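Local coordinates for phosphate binding protein (Planctomyces limnophilus, PDB 4JWO), which probably binds phosphate as the PstS-family solute-binding component of a system that carries phosphate across the cytoplasmic membrane, at residues L163-V173 and I207-Y218; T70-E81 and Q314-I322. All coordinates share one frame; numbering follows the deposited sequence.

Contact 1: residues L163-V173 and I207-Y218; sequences LNKIWAADSKV and INGKAKSSRSDY
R215 sets its guanidinium group among three backbone carbonyls of 163-173, two at its edge and one over a face. R215 NH1 donates two bonds in the guanidinium plane, to V173 O at 2.7 Å and to I166 O at 2.9 Å, and the first falls on a carbonyl lone pair. S171 O sits over the centre of one face, 3.6 Å from R215 CZ. The side chain bends at chi3 (-67°), which turns the flat group onto these carbonyls. D217 fixes its rotation, holding NE and NH2 side-on, one carboxylate oxygen to each. With an alanine here the guanidinium is gone, and I166 O and V173 O would probably lose their shared donor and D217 its ionic partner.

The R215 backbone joins in as well, its N meeting W167 O at 3.1 Å. Farther along, N164 ND2 donates to N208 OD1 at 2.9 Å, the amide planes 63° apart. N208 ND2 reaches W167 O only weakly and is fixed chiefly by S213 O, at 2.8 Å. W167 drives the edge of its six-membered ring into the face of Y218, W167 CZ3 lying 3.6 Å from Y218 CG, the planes at 77°, a T-shaped pair.

In the second shell, S171 OG accepts from V173 N in an ST turn and donates to K165 O, shaping the loop that presents V173 O. The contact thus ties the C-terminal end of helix 160-167 to the chain leaving helix 198-208. Around it, W167 makes further edge-to-face pairs with F203 of that helix and Y240 of strand 237-242, L190 of strand 189-192 touches W167, R215 and Y218, and Y218 OH bonds to A193 O.

Contact 2: residues T70-E81 and Q314-I322; sequences TVFPISQAVAEE and QLVEEVKYI. With SO4 (sulfate ion), chain D.
The Y321 ring meets 70-81 along its edge: T70 O lies near the ring plane at the hydroxyl end, and I74 CG1 approaches in plane beside CD2. I74 CD1 comes in obliquely, 3.6 Å from Y321 CD2. The setting is a periplasmic-binding-protein fold, and the local motif is a Schellman ending of helix 310-318: K320, with positive phi, closes it through Y321 N to V316 O and K320 N to E317 O. This reversal brings Y321 back toward the start of helix 72-85.

Y321 OH donates a short bond of 2.5 Å to T70 O, in the carbonyl plane and on a lone pair (C=O...O angle 125°). It therefore fastens the backbone just before the helix begins. The T70 side chain bonds instead to S68, and lies about 5 Å from a bound sulfate, distinct from the one at K320; both ions probably come from the crystallisation liquor, though the one near T70 is consistent with an anion pocket nearby.

Beyond the tyrosine the packing is apolar. The axes of helix segments 72-81 and 314-318 approach to 9.5 Å, their N-to-C directions 126° apart. V319 CG1, anti to its carbonyl carbon (chi1 -62°), reaches A77 CB at 3.9 Å, while CG2 turns to I74 CG1. L315 inserts CD1 among V78 CG2, A77 O and the aliphatic part of E81. V78 is backed by F303, F306 and L307 of helix 298-308, V316 by A140 of strand 134-148, and Y321 touches D142 of that strand and L286 of strand 283-291. K320 makes a cation-pi contact with Y245, and K320 NZ donates to sulfate O2 at 2.7 Å.

Overall arrangement
Following the chain from its N terminus, strand 61-67 leads into 70-81, the first half of contact 2, which waits for its partner until 314-322, after 232 intervening residues. Contact 1 opens at 163-173 and closes at 207-218 after only 33 residues, so it is nested inside the larger loop and the two do not cross. Contact 2 joins helix 72-85, beside the strands near the N terminus, to helix 310-318, shortly before the last helix, 326-340. Contact 1, across the chain's centre, joins the end of helix 160-167 and the loop after it to the end of helix 198-208 and the chain that follows. Their centres are 28 Å apart, and their nearest atoms, about 7 Å apart, do not touch.

Contact 1: residues L163-V173 and I207-Y218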
loop_
_atom_site.group_PDB
_atom_site.type_symbol
_atom_site.label_atom_id
_atom_site.label_comp_id
_atom_site.label_asym_id
_atom_site.label_seq_id
_atom_site.Cartn_x
_atom_site.Cartn_y
_atom_site.Cartn_z
ATOM N N LEU A 163 12.951 -5.720 -12.491
ATOM C CA LEU A 163 12.610 -6.159 -11.145
ATOM C C LEU A 163 11.848 -7.482 -11.185
ATOM O O LEU A 163 12.030 -8.345 -10.317
ATOM C CB LEU A 163 11.840 -5.059 -10.409
ATOM C CG LEU A 163 12.723 -3.832 -10.082
ATOM C CD1 LEU A 163 11.884 -2.614 -9.690
ATOM C CD2 LEU A 163 13.737 -4.144 -8.980
ATOM N N ASN A 164 11.007 -7.655 -12.200
ATOM C CA ASN A 164 10.263 -8.900 -12.371
ATOM C C ASN A 164 11.203 -10.041 -12.734
ATOM O O ASN A 164 11.064 -11.159 -12.259
ATOM C CB ASN A 164 9.148 -8.727 -13.418
ATOM C CG ASN A 164 8.501 -10.031 -13.805
ATOM O OD1 ASN A 164 8.595 -10.458 -14.958
ATOM N ND2 ASN A 164 7.830 -10.679 -12.853
ATOM N N LYS A 165 12.188 -9.744 -13.568
ATOM C CA LYS A 165 13.192 -10.726 -13.937
ATOM C C LYS A 165 13.897 -11.271 -12.686
ATOM O O LYS A 165 14.223 -12.455 -12.606
ATOM C CB LYS A 165 14.207 -10.062 -14.878
ATOM C CG LYS A 165 15.098 -11.008 -15.631
ATOM C CD LYS A 165 15.981 -10.210 -16.584
ATOM C CE LYS A 165 16.764 -11.106 -17.517
ATOM N NZ LYS A 165 17.654 -10.289 -18.389
ATOM N N ILE A 166 14.115 -10.396 -11.712
ATOM C CA ILE A 166 14.790 -10.767 -10.467
ATOM C C ILE A 166 13.848 -11.484 -9.489
ATOM O O ILE A 166 14.214 -12.500 -8.894
ATOM C CB ILE A 166 15.353 -9.521 -9.767
ATOM C CG1 ILE A 166 16.505 -8.920 -10.581
ATOM C CG2 ILE A 166 15.834 -9.860 -8.364
ATOM C CD1 ILE A 166 16.865 -7.529 -10.153
ATOM N N TRP A 167 12.645 -10.949 -9.328
ATOM C CA TRP A 167 11.763 -11.352 -8.226
ATOM C C TRP A 167 10.677 -12.363 -8.556
ATOM O O TRP A 167 10.022 -12.874 -7.644
ATOM C CB TRP A 167 11.091 -10.119 -7.622
ATOM C CG TRP A 167 12.013 -9.310 -6.755
ATOM C CD1 TRP A 167 12.658 -8.161 -7.097
ATOM C CD2 TRP A 167 12.397 -9.606 -5.403
ATOM N NE1 TRP A 167 13.404 -7.707 -6.038
ATOM C CE2 TRP A 167 13.274 -8.584 -4.984
ATOM C CE3 TRP A 167 12.083 -10.631 -4.502
ATOM C CZ2 TRP A 167 13.830 -8.547 -3.703
ATOM C CZ3 TRP A 167 12.642 -10.608 -3.238
ATOM C CH2 TRP A 167 13.504 -9.564 -2.846
ATOM N N ALA A 168 10.484 -12.666 -9.838
ATOM C CA ALA A 168 9.371 -13.524 -10.245
ATOM C C ALA A 168 9.432 -14.872 -9.567
ATOM O O ALA A 168 10.509 -15.350 -9.201
ATOM C CB ALA A 168 9.362 -13.717 -11.747
ATOM N N ALA A 169 8.263 -15.488 -9.442
ATOM C CA ALA A 169 8.120 -16.801 -8.831
ATOM C C ALA A 169 9.076 -17.831 -9.416
ATOM O O ALA A 169 9.541 -18.713 -8.700
ATOM C CB ALA A 169 6.690 -17.284 -8.974
ATOM N N ASP A 170 9.349 -17.727 -10.718
ATOM C CA ASP A 170 10.192 -18.682 -11.409
ATOM C C ASP A 170 11.583 -18.131 -11.716
ATOM O O ASP A 170 12.332 -18.739 -12.476
ATOM C CB ASP A 170 9.532 -19.136 -12.716
ATOM C CG ASP A 170 9.470 -18.032 -13.765
ATOM O OD1 ASP A 170 9.304 -16.845 -13.409
ATOM O OD2 ASP A 170 9.582 -18.361 -14.962
ATOM N N SER A 171 11.934 -16.996 -11.126
ATOM C CA SER A 171 13.255 -16.420 -11.367
ATOM C C SER A 171 14.346 -17.168 -10.619
ATOM O O SER A 171 14.221 -17.445 -9.418
ATOM C CB SER A 171 13.308 -14.953 -10.960
ATOM O OG SER A 171 14.636 -14.480 -11.148
ATOM N N LYS A 172 15.412 -17.491 -11.344
ATOM C CA LYS A 172 16.593 -18.102 -10.754
ATOM C C LYS A 172 17.755 -17.124 -10.790
ATOM O O LYS A 172 18.901 -17.517 -10.565
ATOM C CB LYS A 172 16.986 -19.359 -11.527
ATOM C CG LYS A 172 15.816 -20.264 -11.861
ATOM C CD LYS A 172 15.066 -20.681 -10.606
ATOM C CE LYS A 172 13.738 -21.322 -10.968
ATOM N NZ LYS A 172 13.043 -21.892 -9.775
ATOM N N VAL A 173 17.466 -15.860 -11.093
ATOM C CA VAL A 173 18.522 -14.861 -11.275
ATOM C C VAL A 173 19.354 -14.752 -10.013
ATOM O O VAL A 173 18.820 -14.605 -8.914
ATOM C CB VAL A 173 17.949 -13.476 -11.667
ATOM C CG1 VAL A 173 18.984 -12.356 -11.444
ATOM C CG2 VAL A 173 17.491 -13.500 -13.110
ATOM N N ILE A 207 4.963 -5.721 -9.376
ATOM C CA ILE A 207 6.186 -6.151 -10.049
ATOM C C ILE A 207 6.004 -7.481 -10.774
ATOM O O ILE A 207 6.443 -7.643 -11.923
ATOM C CB ILE A 207 7.378 -6.237 -9.072
ATOM C CG1 ILE A 207 7.718 -4.849 -8.503
ATOM C CG2 ILE A 207 8.593 -6.833 -9.762
ATOM C CD1 ILE A 207 7.940 -3.767 -9.576
ATOM N N ASN A 208 5.334 -8.437 -10.127
ATOM C CA ASN A 208 5.166 -9.757 -10.723
ATOM C C ASN A 208 3.798 -10.014 -11.334
ATOM O O ASN A 208 3.661 -10.831 -12.243
ATOM C CB ASN A 208 5.483 -10.846 -9.695
ATOM C CG ASN A 208 6.924 -10.827 -9.267
ATOM O OD1 ASN A 208 7.789 -10.377 -10.014
ATOM N ND2 ASN A 208 7.199 -11.312 -8.062
ATOM N N GLY A 209 2.776 -9.328 -10.831
ATOM C CA GLY A 209 1.423 -9.567 -11.300
ATOM C C GLY A 209 0.419 -9.983 -10.242
ATOM O O GLY A 209 0.749 -10.148 -9.064
ATOM N N LYS A 210 -0.823 -10.163 -10.685
ATOM C CA LYS A 210 -1.945 -10.445 -9.792
ATOM C C LYS A 210 -1.780 -11.721 -8.968
ATOM O O LYS A 210 -2.382 -11.852 -7.904
ATOM C CB LYS A 210 -3.256 -10.493 -10.584
ATOM N N ALA A 211 -0.956 -12.649 -9.448
ATOM C CA ALA A 211 -0.697 -13.895 -8.727
ATOM C C ALA A 211 -0.111 -13.627 -7.344
ATOM O O ALA A 211 -0.180 -14.483 -6.463
ATOM C CB ALA A 211 0.222 -14.803 -9.528
ATOM N N LYS A 212 0.473 -12.442 -7.177
ATOM C CA LYS A 212 0.889 -11.936 -5.867
ATOM C C LYS A 212 1.865 -12.864 -5.164
ATOM O O LYS A 212 1.712 -13.168 -3.979
ATOM C CB LYS A 212 -0.331 -11.700 -4.980
ATOM C CG LYS A 212 -1.094 -10.438 -5.322
ATOM C CD LYS A 212 -0.803 -9.363 -4.304
ATOM C CE LYS A 212 -2.021 -9.085 -3.455
ATOM N NZ LYS A 212 -2.456 -10.226 -2.602
ATOM N N SER A 213 2.873 -13.298 -5.911
ATOM C CA SER A 213 3.858 -14.237 -5.419
ATOM C C SER A 213 5.241 -13.752 -5.799
ATOM O O SER A 213 5.376 -12.846 -6.612
ATOM C CB SER A 213 3.629 -15.571 -6.102
ATOM O OG SER A 213 3.728 -15.385 -7.506
ATOM N N SER A 214 6.267 -14.361 -5.212
ATOM C CA SER A 214 7.650 -14.129 -5.633
ATOM C C SER A 214 8.481 -15.373 -5.352
ATOM O O SER A 214 8.015 -16.300 -4.691
ATOM C CB SER A 214 8.259 -12.914 -4.923
ATOM O OG SER A 214 8.672 -13.220 -3.602
ATOM N N ARG A 215 9.714 -15.394 -5.847
ATOM C CA ARG A 215 10.659 -16.415 -5.422
ATOM C C ARG A 215 10.794 -16.310 -3.910
ATOM O O ARG A 215 10.542 -15.261 -3.311
ATOM C CB ARG A 215 12.019 -16.176 -6.086
ATOM C CG ARG A 215 12.659 -14.857 -5.663
ATOM C CD ARG A 215 13.845 -14.506 -6.548
ATOM N NE ARG A 215 14.959 -15.439 -6.391
ATOM C CZ ARG A 215 16.092 -15.358 -7.084
ATOM N NH1 ARG A 215 16.242 -14.397 -7.987
ATOM N NH2 ARG A 215 17.058 -16.247 -6.876
ATOM N N SER A 216 11.184 -17.405 -3.280
ATOM C CA SER A 216 11.294 -17.410 -1.825
ATOM C C SER A 216 12.732 -17.388 -1.324
ATOM O O SER A 216 12.961 -17.281 -0.113
ATOM C CB SER A 216 10.574 -18.627 -1.260
ATOM O OG SER A 216 11.196 -19.826 -1.686
ATOM N N ASP A 217 13.694 -17.515 -2.238
ATOM C CA ASP A 217 15.101 -17.523 -1.828
ATOM C C ASP A 217 15.662 -16.103 -1.757
ATOM O O ASP A 217 16.324 -15.610 -2.671
ATOM C CB ASP A 217 15.960 -18.434 -2.712
ATOM C CG ASP A 217 15.859 -18.095 -4.180
ATOM O OD1 ASP A 217 14.755 -17.725 -4.634
ATOM O OD2 ASP A 217 16.886 -18.205 -4.889
ATOM N N TYR A 218 15.347 -15.450 -0.649
ATOM C CA TYR A 218 15.845 -14.116 -0.357
ATOM C C TYR A 218 15.809 -13.942 1.143
ATOM O O TYR A 218 15.217 -14.754 1.860
ATOM C CB TYR A 218 15.015 -13.040 -1.070
ATOM C CG TYR A 218 13.577 -12.888 -0.608
ATOM C CD1 TYR A 218 12.572 -13.679 -1.142
ATOM C CD2 TYR A 218 13.222 -11.910 0.313
ATOM C CE1 TYR A 218 11.249 -13.538 -0.736
ATOM C CE2 TYR A 218 11.908 -11.757 0.728
ATOM C CZ TYR A 218 10.925 -12.574 0.194
ATOM O OH TYR A 218 9.618 -12.416 0.583
HETATM O O HOH W 1 5.775 -12.592 -13.118
HETATM O O HOH W 2 14.318 -18.967 -7.224
#

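Contact 2: residues T70-E81 and Q314-I322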
loop_
_atom_site.group_PDB
_atom_site.type_symbol
_atom_site.label_atom_id
_atom_site.label_comp_id
_atom_site.label_asym_id
_atom_site.label_seq_id
_atom_site.Cartn_x
_atom_site.Cartn_y
_atom_site.Cartn_z
ATOM N N THR A 70 -3.014 -4.096 2.668
ATOM C CA THR A 70 -2.342 -2.816 2.832
ATOM C C THR A 70 -3.176 -1.758 3.543
ATOM O O THR A 70 -2.634 -0.826 4.126
ATOM C CB THR A 70 -1.746 -2.266 1.506
ATOM O OG1 THR A 70 -2.783 -2.105 0.537
ATOM C CG2 THR A 70 -0.716 -3.231 0.961
ATOM N N VAL A 71 -4.498 -1.898 3.501
ATOM C CA VAL A 71 -5.352 -0.978 4.235
ATOM C C VAL A 71 -5.573 -1.495 5.663
ATOM O O VAL A 71 -5.802 -0.704 6.577
ATOM C CB VAL A 71 -6.677 -0.711 3.493
ATOM C CG1 VAL A 71 -7.542 0.305 4.251
ATOM C CG2 VAL A 71 -6.379 -0.219 2.069
ATOM N N PHE A 72 -5.439 -2.812 5.852
ATOM C CA PHE A 72 -5.565 -3.451 7.175
ATOM C C PHE A 72 -4.874 -2.701 8.332
ATOM O O PHE A 72 -5.498 -2.492 9.371
ATOM C CB PHE A 72 -5.080 -4.917 7.119
ATOM C CG PHE A 72 -5.375 -5.728 8.363
ATOM C CD1 PHE A 72 -6.619 -6.295 8.556
ATOM C CD2 PHE A 72 -4.388 -5.971 9.301
ATOM C CE1 PHE A 72 -6.889 -7.068 9.686
ATOM C CE2 PHE A 72 -4.649 -6.742 10.433
ATOM C CZ PHE A 72 -5.906 -7.285 10.625
ATOM N N PRO A 73 -3.600 -2.277 8.161
ATOM C CA PRO A 73 -2.958 -1.614 9.308
ATOM C C PRO A 73 -3.623 -0.294 9.676
ATOM O O PRO A 73 -3.654 0.066 10.855
ATOM C CB PRO A 73 -1.518 -1.370 8.830
ATOM C CG PRO A 73 -1.317 -2.321 7.700
ATOM C CD PRO A 73 -2.660 -2.464 7.043
ATOM N N ILE A 74 -4.143 0.421 8.683
ATOM C CA ILE A 74 -4.895 1.639 8.946
ATOM C C ILE A 74 -6.195 1.302 9.663
ATOM O O ILE A 74 -6.493 1.857 10.715
ATOM C CB ILE A 74 -5.223 2.394 7.646
ATOM C CG1 ILE A 74 -3.934 2.815 6.940
ATOM C CG2 ILE A 74 -6.110 3.603 7.933
ATOM C CD1 ILE A 74 -4.184 3.448 5.582
ATOM N N SER A 75 -6.965 0.383 9.092
ATOM C CA SER A 75 -8.235 -0.022 9.686
ATOM C C SER A 75 -8.070 -0.536 11.118
ATOM O O SER A 75 -8.880 -0.221 11.987
ATOM C CB SER A 75 -8.929 -1.085 8.827
ATOM O OG SER A 75 -9.266 -0.558 7.561
ATOM N N GLN A 76 -7.022 -1.317 11.366
ATOM C CA GLN A 76 -6.800 -1.860 12.704
ATOM C C GLN A 76 -6.399 -0.770 13.692
ATOM O O GLN A 76 -6.852 -0.765 14.838
ATOM C CB GLN A 76 -5.740 -2.965 12.683
ATOM C CG GLN A 76 -5.532 -3.634 14.027
ATOM C CD GLN A 76 -6.813 -4.229 14.586
ATOM O OE1 GLN A 76 -7.257 -5.293 14.150
ATOM N NE2 GLN A 76 -7.417 -3.539 15.553
ATOM N N ALA A 77 -5.549 0.150 13.244
ATOM C CA ALA A 77 -5.062 1.221 14.107
ATOM C C ALA A 77 -6.158 2.227 14.420
ATOM O O ALA A 77 -6.307 2.672 15.563
ATOM C CB ALA A 77 -3.873 1.920 13.470
ATOM N N VAL A 78 -6.919 2.599 13.396
ATOM C CA VAL A 78 -8.039 3.498 13.595
ATOM C C VAL A 78 -9.071 2.808 14.479
ATOM O O VAL A 78 -9.646 3.439 15.359
ATOM C CB VAL A 78 -8.642 3.987 12.250
ATOM C CG1 VAL A 78 -9.872 4.830 12.495
ATOM C CG2 VAL A 78 -7.610 4.794 11.479
ATOM N N ALA A 79 -9.266 1.506 14.287
ATOM C CA ALA A 79 -10.194 0.746 15.131
ATOM C C ALA A 79 -9.804 0.761 16.609
ATOM O O ALA A 79 -10.640 1.035 17.471
ATOM C CB ALA A 79 -10.329 -0.686 14.643
ATOM N N GLU A 80 -8.539 0.462 16.896
ATOM C CA GLU A 80 -8.046 0.410 18.273
ATOM C C GLU A 80 -8.231 1.757 18.970
ATOM O O GLU A 80 -8.633 1.824 20.132
ATOM C CB GLU A 80 -6.569 -0.010 18.305
ATOM C CG GLU A 80 -5.927 0.115 19.679
ATOM C CD GLU A 80 -4.879 -0.950 19.948
ATOM O OE1 GLU A 80 -4.552 -1.173 21.135
ATOM O OE2 GLU A 80 -4.385 -1.564 18.980
ATOM N N GLU A 81 -7.945 2.826 18.238
ATOM C CA GLU A 81 -8.087 4.187 18.744
ATOM C C GLU A 81 -9.560 4.538 18.889
ATOM O O GLU A 81 -9.989 5.067 19.917
ATOM C CB GLU A 81 -7.412 5.169 17.781
ATOM C CG GLU A 81 -6.109 5.765 18.286
ATOM C CD GLU A 81 -6.335 6.986 19.153
ATOM O OE1 GLU A 81 -5.694 7.093 20.221
ATOM O OE2 GLU A 81 -7.150 7.845 18.759
ATOM N N GLN A 314 -2.702 11.474 11.392
ATOM C CA GLN A 314 -1.609 11.148 12.302
ATOM C C GLN A 314 -1.440 9.640 12.448
ATOM O O GLN A 314 -0.321 9.137 12.491
ATOM C CB GLN A 314 -1.812 11.810 13.669
ATOM C CG GLN A 314 -1.383 13.265 13.708
ATOM C CD GLN A 314 -1.884 14.000 14.937
ATOM O OE1 GLN A 314 -2.421 13.394 15.868
ATOM N NE2 GLN A 314 -1.713 15.319 14.944
ATOM N N LEU A 315 -2.557 8.925 12.523
ATOM C CA LEU A 315 -2.522 7.468 12.620
ATOM C C LEU A 315 -1.977 6.869 11.322
ATOM O O LEU A 315 -1.222 5.897 11.346
ATOM C CB LEU A 315 -3.913 6.906 12.941
ATOM C CG LEU A 315 -4.313 6.926 14.420
ATOM C CD1 LEU A 315 -5.733 6.412 14.603
ATOM C CD2 LEU A 315 -3.340 6.107 15.256
ATOM N N VAL A 316 -2.357 7.463 10.197
ATOM C CA VAL A 316 -1.861 7.025 8.896
ATOM C C VAL A 316 -0.332 7.093 8.865
ATOM O O VAL A 316 0.337 6.149 8.436
ATOM C CB VAL A 316 -2.499 7.846 7.763
ATOM C CG1 VAL A 316 -1.660 7.789 6.498
ATOM C CG2 VAL A 316 -3.920 7.354 7.511
ATOM N N GLU A 317 0.223 8.192 9.364
ATOM C CA GLU A 317 1.677 8.333 9.427
ATOM C C GLU A 317 2.279 7.389 10.464
ATOM O O GLU A 317 3.393 6.900 10.304
ATOM C CB GLU A 317 2.065 9.783 9.721
ATOM C CG GLU A 317 1.590 10.758 8.656
ATOM C CD GLU A 317 1.977 12.192 8.954
ATOM O OE1 GLU A 317 1.863 12.611 10.127
ATOM O OE2 GLU A 317 2.405 12.894 8.015
ATOM N N GLU A 318 1.537 7.131 11.533
ATOM C CA GLU A 318 2.034 6.271 12.600
ATOM C C GLU A 318 2.283 4.844 12.116
ATOM O O GLU A 318 3.195 4.167 12.601
ATOM C CB GLU A 318 1.052 6.267 13.774
ATOM C CG GLU A 318 1.677 6.130 15.134
ATOM C CD GLU A 318 0.701 6.501 16.231
ATOM O OE1 GLU A 318 0.082 5.585 16.814
ATOM O OE2 GLU A 318 0.545 7.712 16.499
ATOM N N VAL A 319 1.474 4.384 11.165
ATOM C CA VAL A 319 1.668 3.043 10.617
ATOM C C VAL A 319 2.536 3.100 9.359
ATOM O O VAL A 319 2.561 2.159 8.568
ATOM C CB VAL A 319 0.336 2.321 10.332
ATOM C CG1 VAL A 319 -0.461 2.141 11.633
ATOM C CG2 VAL A 319 -0.473 3.086 9.289
ATOM N N LYS A 320 3.223 4.233 9.189
ATOM C CA LYS A 320 4.316 4.402 8.221
ATOM C C LYS A 320 3.864 4.691 6.790
ATOM O O LYS A 320 4.644 4.535 5.842
ATOM C CB LYS A 320 5.299 3.223 8.259
ATOM C CG LYS A 320 5.898 2.936 9.642
ATOM C CD LYS A 320 6.849 4.024 10.100
ATOM C CE LYS A 320 7.642 3.550 11.309
ATOM N NZ LYS A 320 8.709 4.516 11.699
ATOM N N TYR A 321 2.621 5.133 6.637
ATOM C CA TYR A 321 2.127 5.566 5.339
ATOM C C TYR A 321 2.263 7.077 5.200
ATOM O O TYR A 321 2.687 7.765 6.130
ATOM C CB TYR A 321 0.663 5.141 5.137
ATOM C CG TYR A 321 0.460 3.653 4.894
ATOM C CD1 TYR A 321 1.328 2.933 4.086
ATOM C CD2 TYR A 321 -0.607 2.976 5.464
ATOM C CE1 TYR A 321 1.136 1.562 3.862
ATOM C CE2 TYR A 321 -0.805 1.615 5.241
ATOM C CZ TYR A 321 0.068 0.919 4.435
ATOM O OH TYR A 321 -0.130 -0.428 4.224
ATOM N N ILE A 322 1.908 7.580 4.025
ATOM C CA ILE A 322 1.986 9.005 3.715
ATOM C C ILE A 322 0.573 9.590 3.799
ATOM O O ILE A 322 -0.369 9.036 3.229
ATOM C CB ILE A 322 2.571 9.202 2.293
ATOM C CG1 ILE A 322 4.034 8.725 2.263
ATOM C CG2 ILE A 322 2.437 10.647 1.863
ATOM C CD1 ILE A 322 4.590 8.472 0.871
HETATM S S SO4 D . 10.132 1.796 13.976
HETATM O O1 SO4 D . 10.747 1.852 15.307
HETATM O O2 SO4 D . 10.376 3.056 13.278
HETATM O O3 SO4 D . 10.727 0.714 13.184
HETATM O O4 SO4 D . 8.696 1.569 14.156
#